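Local coordinates for protein tryptophan synthase alpha chain (Aquifex aeolicus, PDB 2EKC) that probably cleaves indoleglycerol phosphate to indole and glyceraldehyde 3-phosphate, as the alpha subunit of the enzyme that catalyses the last step of tryptophan biosynthesis, at residues 97-102 and 121-126; 113-118 and 141-146; 147-152 and 170-175. All coordinates share one frame; numbering follows the deposited sequence. Where two conformers were deposited one is given.

In the fold
The three contacts lie in one sector of a TIM barrel, an eight-stranded parallel barrel with helices outside it. Interactions 1 and 3 are mostly buried and each joins neighbouring strands, 97-100 with 125-127 and 149-154 with 174-177. In both an aspartate carboxylate binds a backbone N-H beside the strand pairing, but interaction 3 also takes in ordered water. Interaction 2 lies farther out and is partly buried: helices 111-120 and 133-145 meet there through apolar side chains and a tyrosine ring, with no hydrogen bond across. Strands 125-127 and 149-154 pair with each other, linking interactions 1 and 3, and Met143 of interaction 2 packs on both strands.

Interaction 1 of 3, residues 97-102 and 121-126; sequences FLLMTY and KGIDGF
Asp124 turns its side chain back onto the backbone of Phe97. Its CB rests 3.3 Å from Phe97 O, and chi1 (-69°) sets CG beside its own backbone N. At the tip, OD2 uses its anti lone pair to accept Phe97 N at 2.7 Å in a nearly straight bond (164°), while OD1 forms a salt bridge with Arg3. A second salt bridge, from Arg89, also reaches OD2, and the two arginines probably stabilise the negative charge of this buried aspartate. Phe97 O in turn receives Asp124 N at 2.8 Å, so main chain and side chain of Asp124 hold both the backbone N-H and the C=O of Phe97; Gly125 N adds a weak bond to the same oxygen. Regular parallel pairing follows, with Leu99 N donating to Gly125 O at 2.9 Å. Because Gly125 carries no side chain, Leu98 CD2 can lie 3.9 Å from its CA. On the other face of the sheet Leu99 and Phe126 run side by side, Leu99 CB meeting Phe126 CD1 at 3.8 Å. Ile123 CG2 touches the same Leu99 CB at 3.9 Å. Helices 78-91 and 111-120 cover this apolar group, whereas Leu98 has its side chain about 5 Å from that of Glu49, a predicted proton acceptor. Gly122, at positive phi, is the C-prime residue of a Schellman motif that ends helix 111-120. Strands 97-100 and 125-127 are neighbours in a closed eight-stranded parallel barrel with helices outside, this family's TIM-barrel fold.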
loop_
_atom_site.group_PDB
_atom_site.type_symbol
_atom_site.label_atom_id
_atom_site.label_comp_id
_atom_site.label_asym_id
_atom_site.label_seq_id
_atom_site.Cartn_x
_atom_site.Cartn_y
_atom_site.Cartn_z
ATOM N N PHE A 97 0.694 7.792 3.657
ATOM C CA PHE A 97 0.839 6.555 4.423
ATOM C C PHE A 97 -0.456 5.750 4.310
ATOM O O PHE A 97 -1.532 6.245 4.653
ATOM C CB PHE A 97 1.081 6.840 5.914
ATOM C CG PHE A 97 2.463 7.352 6.244
ATOM C CD1 PHE A 97 3.377 7.668 5.247
ATOM C CD2 PHE A 97 2.833 7.538 7.576
ATOM C CE1 PHE A 97 4.638 8.164 5.565
ATOM C CE2 PHE A 97 4.091 8.036 7.909
ATOM C CZ PHE A 97 4.997 8.350 6.899
ATOM N N LEU A 98 -0.348 4.511 3.843
ATOM C CA LEU A 98 -1.512 3.637 3.712
ATOM C C LEU A 98 -1.358 2.479 4.681
ATOM O O LEU A 98 -0.380 1.725 4.608
ATOM C CB LEU A 98 -1.623 3.078 2.293
ATOM C CG LEU A 98 -1.954 4.025 1.147
ATOM C CD1 LEU A 98 -1.998 3.228 -0.145
ATOM C CD2 LEU A 98 -3.285 4.712 1.403
ATOM N N LEU A 99 -2.307 2.342 5.599
ATOM C CA LEU A 99 -2.254 1.258 6.565
ATOM C C LEU A 99 -2.829 0.000 5.934
ATOM O O LEU A 99 -3.963 0.007 5.441
ATOM C CB LEU A 99 -3.059 1.604 7.823
ATOM C CG LEU A 99 -3.104 0.487 8.874
ATOM C CD1 LEU A 99 -1.730 0.333 9.521
ATOM C CD2 LEU A 99 -4.158 0.797 9.928
ATOM N N MET A 100 -2.039 -1.071 5.939
ATOM C CA MET A 100 -2.478 -2.347 5.393
ATOM C C MET A 100 -2.993 -3.166 6.567
ATOM O O MET A 100 -2.211 -3.651 7.386
ATOM C CB MET A 100 -1.316 -3.079 4.710
ATOM C CG MET A 100 -1.734 -4.326 3.923
ATOM S SD MET A 100 -2.162 -5.775 4.937
ATOM C CE MET A 100 -3.840 -5.645 5.050
ATOM N N THR A 101 -4.311 -3.313 6.645
ATOM C CA THR A 101 -4.920 -4.056 7.735
ATOM C C THR A 101 -6.042 -4.970 7.261
ATOM O O THR A 101 -6.791 -4.641 6.332
ATOM C CB THR A 101 -5.499 -3.092 8.812
ATOM O OG1 THR A 101 -6.150 -3.849 9.840
ATOM C CG2 THR A 101 -6.515 -2.142 8.193
ATOM N N TYR A 102 -6.144 -6.136 7.887
ATOM C CA TYR A 102 -7.214 -7.055 7.552
ATOM C C TYR A 102 -8.435 -6.466 8.242
ATOM O O TYR A 102 -8.297 -5.597 9.112
ATOM C CB TYR A 102 -6.896 -8.460 8.061
ATOM C CG TYR A 102 -5.987 -9.217 7.113
ATOM C CD1 TYR A 102 -4.645 -8.862 6.965
ATOM C CD2 TYR A 102 -6.482 -10.261 6.333
ATOM C CE1 TYR A 102 -3.816 -9.529 6.056
ATOM C CE2 TYR A 102 -5.668 -10.935 5.423
ATOM C CZ TYR A 102 -4.338 -10.567 5.289
ATOM O OH TYR A 102 -3.532 -11.247 4.405
ATOM N N LYS A 121 -2.487 9.479 14.174
ATOM C CA LYS A 121 -1.084 9.088 14.055
ATOM C C LYS A 121 -0.468 9.185 12.658
ATOM O O LYS A 121 0.571 8.580 12.401
ATOM C CB LYS A 121 -0.892 7.666 14.587
ATOM C CG LYS A 121 -1.286 7.480 16.042
ATOM C CD LYS A 121 -0.337 8.194 16.979
ATOM C CE LYS A 121 -0.716 7.939 18.431
ATOM N NZ LYS A 121 0.224 8.598 19.377
ATOM N N GLY A 122 -1.100 9.931 11.758
ATOM C CA GLY A 122 -0.532 10.101 10.431
ATOM C C GLY A 122 -0.979 9.210 9.286
ATOM O O GLY A 122 -0.449 9.334 8.181
ATOM N N ILE A 123 -1.934 8.317 9.514
ATOM C CA ILE A 123 -2.389 7.441 8.431
ATOM C C ILE A 123 -3.279 8.229 7.472
ATOM O O ILE A 123 -4.143 8.993 7.898
ATOM C CB ILE A 123 -3.176 6.219 8.973
ATOM C CG1 ILE A 123 -2.261 5.341 9.837
ATOM C CG2 ILE A 123 -3.745 5.408 7.814
ATOM C CD1 ILE A 123 -1.081 4.729 9.076
ATOM N N ASP A 124 -3.060 8.045 6.173
ATOM C CA ASP A 124 -3.840 8.752 5.167
ATOM C C ASP A 124 -5.012 7.946 4.628
ATOM O O ASP A 124 -6.039 8.517 4.266
ATOM C CB ASP A 124 -2.939 9.171 4.008
ATOM C CG ASP A 124 -1.961 10.245 4.406
ATOM O OD1 ASP A 124 -2.421 11.344 4.777
ATOM O OD2 ASP A 124 -0.742 9.988 4.358
ATOM N N GLY A 125 -4.852 6.626 4.569
ATOM C CA GLY A 125 -5.921 5.771 4.073
ATOM C C GLY A 125 -5.658 4.312 4.392
ATOM O O GLY A 125 -4.632 3.987 4.989
ATOM N N PHE A 126 -6.580 3.433 4.003
ATOM C CA PHE A 126 -6.423 2.000 4.256
ATOM C C PHE A 126 -6.429 1.165 2.986
ATOM O O PHE A 126 -6.911 1.589 1.940
ATOM C CB PHE A 126 -7.576 1.424 5.107
ATOM C CG PHE A 126 -7.734 2.029 6.482
ATOM C CD1 PHE A 126 -6.685 2.674 7.125
ATOM C CD2 PHE A 126 -8.953 1.895 7.156
ATOM C CE1 PHE A 126 -6.845 3.178 8.424
ATOM C CE2 PHE A 126 -9.127 2.390 8.447
ATOM C CZ PHE A 126 -8.067 3.035 9.086
#

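Interaction 2 of 3, residues 113-118 and 141-146; sequences KFCRLS and AVMKKY
Tyr146 lays its ring against one turn of helix 111-120, spanning Cys115 and Arg116. CD2 meets Cys115 CB at 3.5 Å, and CE1, across the ring, lies 3.7 Å from both CA and CB of Arg116. The backbone between these two residues passes over one ring face, where Arg116 N lies 3.9 Å above the ring, nearer its edge atoms than its centre. Arg116 contributes mainly the aliphatic start of its side chain, which extends alongside the tyrosine in the same direction. Beneath the ring contact, Cys115 sends its thiol toward the other helix: SG stands beside its own backbone N (chi1 -71°) and packs 3.7 Å from Val142 CG1 and 4.1 Å from Met143 CG. No hydrogen bond crosses between the two segments.

Further bonds surround this first shell. Tyr146 N still bonds to Val142 O at 3.1 Å although its residue is the first to leave helical geometry, which ties the aromatic side chain to the last turn of helix 133-145. Beyond the ring, Tyr146 OH is hydrogen-bonded to Glu112 OE1, the oxygen that also forms a salt bridge with Lys145 NZ, so a polar link joins the same two helices. The inner side of helix 111-120 has a bond of its own, Ser118 OG donating to Phe114 O at 2.9 Å from above the carbonyl plane, while Ser118 N reaches that oxygen from the opposite face. Farther inward Cys115 and Met143 both touch Phe126, and Cys115 also touches Leu148. The contact therefore joins two consecutive outer helices of the barrel, 111-120 and 133-145, over strand 125-127, which lies between them in the chain.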
loop_
_atom_site.group_PDB
_atom_site.type_symbol
_atom_site.label_atom_id
_atom_site.label_comp_id
_atom_site.label_asym_id
_atom_site.label_seq_id
_atom_site.Cartn_x
_atom_site.Cartn_y
_atom_site.Cartn_z
ATOM N N LYS A 113 -13.099 3.992 16.838
ATOM C CA LYS A 113 -11.804 4.095 17.504
ATOM C C LYS A 113 -10.638 3.825 16.558
ATOM O O LYS A 113 -9.658 4.570 16.543
ATOM C CB LYS A 113 -11.727 3.127 18.686
ATOM C CG LYS A 113 -10.377 3.141 19.378
ATOM C CD LYS A 113 -10.282 2.140 20.518
ATOM C CE LYS A 113 -11.173 2.512 21.679
ATOM N NZ LYS A 113 -10.881 1.644 22.862
ATOM N N PHE A 114 -10.749 2.756 15.778
ATOM C CA PHE A 114 -9.698 2.380 14.833
ATOM C C PHE A 114 -9.383 3.540 13.893
ATOM O O PHE A 114 -8.220 3.911 13.706
ATOM C CB PHE A 114 -10.138 1.152 14.027
ATOM C CG PHE A 114 -9.025 0.494 13.260
ATOM C CD1 PHE A 114 -8.649 0.962 12.003
ATOM C CD2 PHE A 114 -8.354 -0.600 13.793
ATOM C CE1 PHE A 114 -7.621 0.345 11.289
ATOM C CE2 PHE A 114 -7.324 -1.223 13.087
ATOM C CZ PHE A 114 -6.958 -0.750 11.832
ATOM N N CYS A 115 -10.424 4.120 13.310
ATOM C CA CYS A 115 -10.241 5.233 12.395
ATOM C C CYS A 115 -9.724 6.475 13.113
ATOM O O CYS A 115 -8.839 7.160 12.603
ATOM C CB CYS A 115 -11.553 5.536 11.666
ATOM S SG CYS A 115 -12.019 4.257 10.453
ATOM N N ARG A 116 -10.266 6.752 14.299
ATOM C CA ARG A 116 -9.844 7.911 15.093
ATOM C C ARG A 116 -8.339 7.843 15.347
ATOM O O ARG A 116 -7.607 8.789 15.072
ATOM C CB ARG A 116 -10.581 7.938 16.444
ATOM C CG ARG A 116 -10.304 9.154 17.322
ATOM C CD ARG A 116 -10.854 8.929 18.734
ATOM N NE ARG A 116 -9.925 8.170 19.574
ATOM C CZ ARG A 116 -10.288 7.374 20.577
ATOM N NH1 ARG A 116 -11.569 7.217 20.877
ATOM N NH2 ARG A 116 -9.366 6.740 21.289
ATOM N N LEU A 117 -7.884 6.717 15.884
ATOM C CA LEU A 117 -6.468 6.532 16.174
ATOM C C LEU A 117 -5.581 6.616 14.935
ATOM O O LEU A 117 -4.527 7.255 14.964
ATOM C CB LEU A 117 -6.249 5.192 16.883
ATOM C CG LEU A 117 -6.842 5.141 18.296
ATOM C CD1 LEU A 117 -6.771 3.730 18.844
ATOM C CD2 LEU A 117 -6.092 6.114 19.194
ATOM N N SER A 118 -5.999 5.962 13.855
ATOM C CA SER A 118 -5.222 5.976 12.613
ATOM C C SER A 118 -4.993 7.405 12.119
ATOM O O SER A 118 -3.875 7.784 11.769
ATOM C CB SER A 118 -5.942 5.174 11.517
ATOM O OG SER A 118 -5.969 3.788 11.822
ATOM N N ALA A 141 -18.321 4.564 5.319
ATOM C CA ALA A 141 -18.979 5.674 6.005
ATOM C C ALA A 141 -18.123 6.232 7.138
ATOM O O ALA A 141 -17.977 7.444 7.264
ATOM C CB ALA A 141 -20.337 5.226 6.548
ATOM N N VAL A 142 -17.555 5.354 7.961
ATOM C CA VAL A 142 -16.718 5.798 9.074
ATOM C C VAL A 142 -15.422 6.422 8.558
ATOM O O VAL A 142 -14.967 7.449 9.066
ATOM C CB VAL A 142 -16.360 4.631 10.024
ATOM C CG1 VAL A 142 -15.545 5.153 11.197
ATOM C CG2 VAL A 142 -17.627 3.956 10.524
ATOM N N MET A 143 -14.825 5.799 7.550
ATOM C CA MET A 143 -13.593 6.329 6.983
ATOM C C MET A 143 -13.827 7.740 6.457
ATOM O O MET A 143 -12.971 8.614 6.604
ATOM C CB MET A 143 -13.083 5.410 5.868
ATOM C CG MET A 143 -12.485 4.110 6.405
ATOM S SD MET A 143 -11.891 2.977 5.134
ATOM C CE MET A 143 -10.389 3.822 4.589
ATOM N N LYS A 144 -14.988 7.963 5.850
ATOM C CA LYS A 144 -15.333 9.280 5.324
ATOM C C LYS A 144 -15.369 10.286 6.470
ATOM O O LYS A 144 -14.888 11.407 6.347
ATOM C CB LYS A 144 -16.700 9.246 4.641
ATOM C CG LYS A 144 -17.166 10.610 4.142
ATOM C CD LYS A 144 -18.617 10.583 3.689
ATOM C CE LYS A 144 -19.083 11.955 3.204
ATOM N NZ LYS A 144 -18.926 13.024 4.240
ATOM N N LYS A 145 -15.942 9.865 7.589
ATOM C CA LYS A 145 -16.050 10.711 8.769
ATOM C C LYS A 145 -14.687 11.161 9.295
ATOM O O LYS A 145 -14.535 12.301 9.733
ATOM C CB LYS A 145 -16.807 9.962 9.869
ATOM C CG LYS A 145 -16.938 10.726 11.180
ATOM C CD LYS A 145 -17.661 9.890 12.222
ATOM C CE LYS A 145 -17.781 10.627 13.545
ATOM N NZ LYS A 145 -18.592 9.846 14.520
ATOM N N TYR A 146 -13.699 10.270 9.247
ATOM C CA TYR A 146 -12.360 10.586 9.738
ATOM C C TYR A 146 -11.388 10.977 8.633
ATOM O O TYR A 146 -10.179 11.062 8.849
ATOM C CB TYR A 146 -11.808 9.402 10.545
ATOM C CG TYR A 146 -12.537 9.197 11.857
ATOM C CD1 TYR A 146 -12.171 9.905 13.002
ATOM C CD2 TYR A 146 -13.639 8.348 11.935
ATOM C CE1 TYR A 146 -12.890 9.774 14.194
ATOM C CE2 TYR A 146 -14.363 8.210 13.117
ATOM C CZ TYR A 146 -13.984 8.926 14.242
ATOM O OH TYR A 146 -14.711 8.790 15.408
#

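Interaction 3 of 3, residues 147-152 and 170-175; sequences VLSFVP and ADEMTY
Asp171 OD2 accepts the backbone N-H of Phe150 at 2.7 Å, almost straight (171°), from the anti side and 17° out of the carboxylate plane. An ordered water donates to Leu148 O close by. The return bond, from Asp171 N to Phe150 O, is weak. Beside it Ser149 OG, anti to its own backbone N (chi1 -161°), donates to the anti lone pair of Glu172 OE1 at 2.9 Å. A second water donates to Ser149 OG and to Phe150 O and accepts from Glu172 N, so that it bridges the two segments where no direct strand bond is made between them. The other carboxylate oxygen, Glu172 OE2, is hydrogen-bonded to the N-terminal nitrogen of Met1 and the backbone N of Ser5. Apolar groups take over further along: Val151 CG2 packs 3.9 Å from Met173 CG, and Pro152 CD presses on Ala170 CB at 3.4 Å, tighter than usual for two carbons. Pro152 CG also lies 3.8 Å from Thr174 CG2, while Thr174 OG1 is hydrogen-bonded to Tyr201 OH. Farther on, Tyr175 N donates directly to Pro152 O at 3.1 Å, nearly in line with the carbonyl. The side chain of Tyr175 comes within about 5 Å of that of Glu49, a predicted proton acceptor. Together the segments join the two strands of a beta-alpha-beta unit, 149-154 and 174-177, connected through helix 160-169, with helix 3-14 packed on Ser149, Glu172 and Met173 and strand 209-212 continuing the barrel on the far side of strand 174-177.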
loop_
_atom_site.group_PDB
_atom_site.type_symbol
_atom_site.label_atom_id
_atom_site.label_comp_id
_atom_site.label_asym_id
_atom_site.label_seq_id
_atom_site.Cartn_x
_atom_site.Cartn_y
_atom_site.Cartn_z
ATOM N N VAL A 147 -11.928 11.227 7.447
ATOM C CA VAL A 147 -11.116 11.637 6.309
ATOM C C VAL A 147 -9.948 10.687 6.058
ATOM O O VAL A 147 -8.787 11.102 5.989
ATOM C CB VAL A 147 -10.572 13.075 6.508
ATOM C CG1 VAL A 147 -10.006 13.606 5.202
ATOM C CG2 VAL A 147 -11.685 13.989 7.018
ATOM N N LEU A 148 -10.271 9.403 5.945
ATOM C CA LEU A 148 -9.290 8.364 5.652
ATOM C C LEU A 148 -9.656 7.870 4.253
ATOM O O LEU A 148 -10.786 7.444 4.012
ATOM C CB LEU A 148 -9.400 7.226 6.662
ATOM C CG LEU A 148 -8.914 7.570 8.068
ATOM C CD1 LEU A 148 -9.337 6.491 9.045
ATOM C CD2 LEU A 148 -7.399 7.727 8.047
ATOM N N SER A 149 -8.699 7.938 3.335
ATOM C CA SER A 149 -8.924 7.554 1.950
ATOM C C SER A 149 -9.224 6.069 1.741
ATOM O O SER A 149 -8.463 5.199 2.161
ATOM C CB SER A 149 -7.708 7.969 1.118
ATOM O OG SER A 149 -8.015 8.022 -0.255
ATOM N N PHE A 150 -10.343 5.790 1.083
ATOM C CA PHE A 150 -10.730 4.415 0.799
ATOM C C PHE A 150 -10.107 3.989 -0.533
ATOM O O PHE A 150 -10.305 4.636 -1.563
ATOM C CB PHE A 150 -12.255 4.289 0.717
ATOM C CG PHE A 150 -12.733 2.878 0.545
ATOM C CD1 PHE A 150 -12.688 1.983 1.606
ATOM C CD2 PHE A 150 -13.203 2.434 -0.688
ATOM C CE1 PHE A 150 -13.104 0.660 1.442
ATOM C CE2 PHE A 150 -13.620 1.117 -0.865
ATOM C CZ PHE A 150 -13.570 0.227 0.201
ATOM N N VAL A 151 -9.352 2.899 -0.502
ATOM C CA VAL A 151 -8.688 2.393 -1.697
ATOM C C VAL A 151 -9.271 1.037 -2.103
ATOM O O VAL A 151 -8.929 0.009 -1.528
ATOM C CB VAL A 151 -7.174 2.239 -1.444
ATOM C CG1 VAL A 151 -6.483 1.716 -2.696
ATOM C CG2 VAL A 151 -6.582 3.586 -1.023
ATOM N N PRO A 152 -10.171 1.026 -3.099
ATOM C CA PRO A 152 -10.782 -0.225 -3.555
ATOM C C PRO A 152 -9.787 -1.116 -4.296
ATOM O O PRO A 152 -8.791 -0.637 -4.845
ATOM C CB PRO A 152 -11.921 0.256 -4.448
ATOM C CG PRO A 152 -11.358 1.518 -5.041
ATOM C CD PRO A 152 -10.708 2.179 -3.845
ATOM N N ALA A 170 -13.511 4.759 -4.806
ATOM C CA ALA A 170 -12.190 5.310 -4.530
ATOM C C ALA A 170 -12.222 6.815 -4.285
ATOM O O ALA A 170 -12.837 7.569 -5.038
ATOM C CB ALA A 170 -11.242 4.995 -5.687
ATOM N N ASP A 171 -11.560 7.248 -3.218
ATOM C CA ASP A 171 -11.500 8.668 -2.904
ATOM C C ASP A 171 -10.411 9.337 -3.733
ATOM O O ASP A 171 -10.611 10.425 -4.272
ATOM C CB ASP A 171 -11.192 8.893 -1.416
ATOM C CG ASP A 171 -12.342 8.498 -0.512
ATOM O OD1 ASP A 171 -13.474 8.966 -0.750
ATOM O OD2 ASP A 171 -12.109 7.728 0.445
ATOM N N GLU A 172 -9.256 8.682 -3.837
ATOM C CA GLU A 172 -8.133 9.254 -4.571
ATOM C C GLU A 172 -7.352 8.286 -5.457
ATOM O O GLU A 172 -6.665 8.710 -6.385
ATOM C CB GLU A 172 -7.161 9.895 -3.583
ATOM C CG GLU A 172 -7.755 11.027 -2.752
ATOM C CD GLU A 172 -6.852 11.411 -1.599
ATOM O OE1 GLU A 172 -6.884 10.710 -0.559
ATOM O OE2 GLU A 172 -6.098 12.399 -1.740
ATOM N N MET A 173 -7.435 6.994 -5.169
ATOM C CA MET A 173 -6.695 6.020 -5.961
ATOM C C MET A 173 -7.257 4.612 -5.842
ATOM O O MET A 173 -8.053 4.317 -4.947
ATOM C CB MET A 173 -5.230 6.005 -5.522
ATOM C CG MET A 173 -5.041 5.498 -4.097
ATOM S SD MET A 173 -3.319 5.360 -3.621
ATOM C CE MET A 173 -2.832 3.930 -4.544
ATOM N N THR A 174 -6.821 3.743 -6.749
ATOM C CA THR A 174 -7.259 2.356 -6.768
ATOM C C THR A 174 -6.049 1.435 -6.864
ATOM O O THR A 174 -4.972 1.848 -7.297
ATOM C CB THR A 174 -8.175 2.060 -7.976
ATOM O OG1 THR A 174 -7.445 2.260 -9.192
ATOM C CG2 THR A 174 -9.392 2.975 -7.965
ATOM N N TYR A 175 -6.240 0.187 -6.460
ATOM C CA TYR A 175 -5.181 -0.807 -6.504
ATOM C C TYR A 175 -5.664 -2.072 -7.207
ATOM O O TYR A 175 -6.672 -2.657 -6.813
ATOM C CB TYR A 175 -4.720 -1.173 -5.086
ATOM C CG TYR A 175 -3.750 -2.337 -5.072
ATOM C CD1 TYR A 175 -2.484 -2.219 -5.645
ATOM C CD2 TYR A 175 -4.125 -3.580 -4.557
ATOM C CE1 TYR A 175 -1.611 -3.310 -5.714
ATOM C CE2 TYR A 175 -3.260 -4.682 -4.621
ATOM C CZ TYR A 175 -2.005 -4.538 -5.205
ATOM O OH TYR A 175 -1.155 -5.622 -5.298
HETATM O O HOH W 1 -13.160 8.060 2.737
HETATM O O HOH W 2 -8.279 6.380 -2.346
#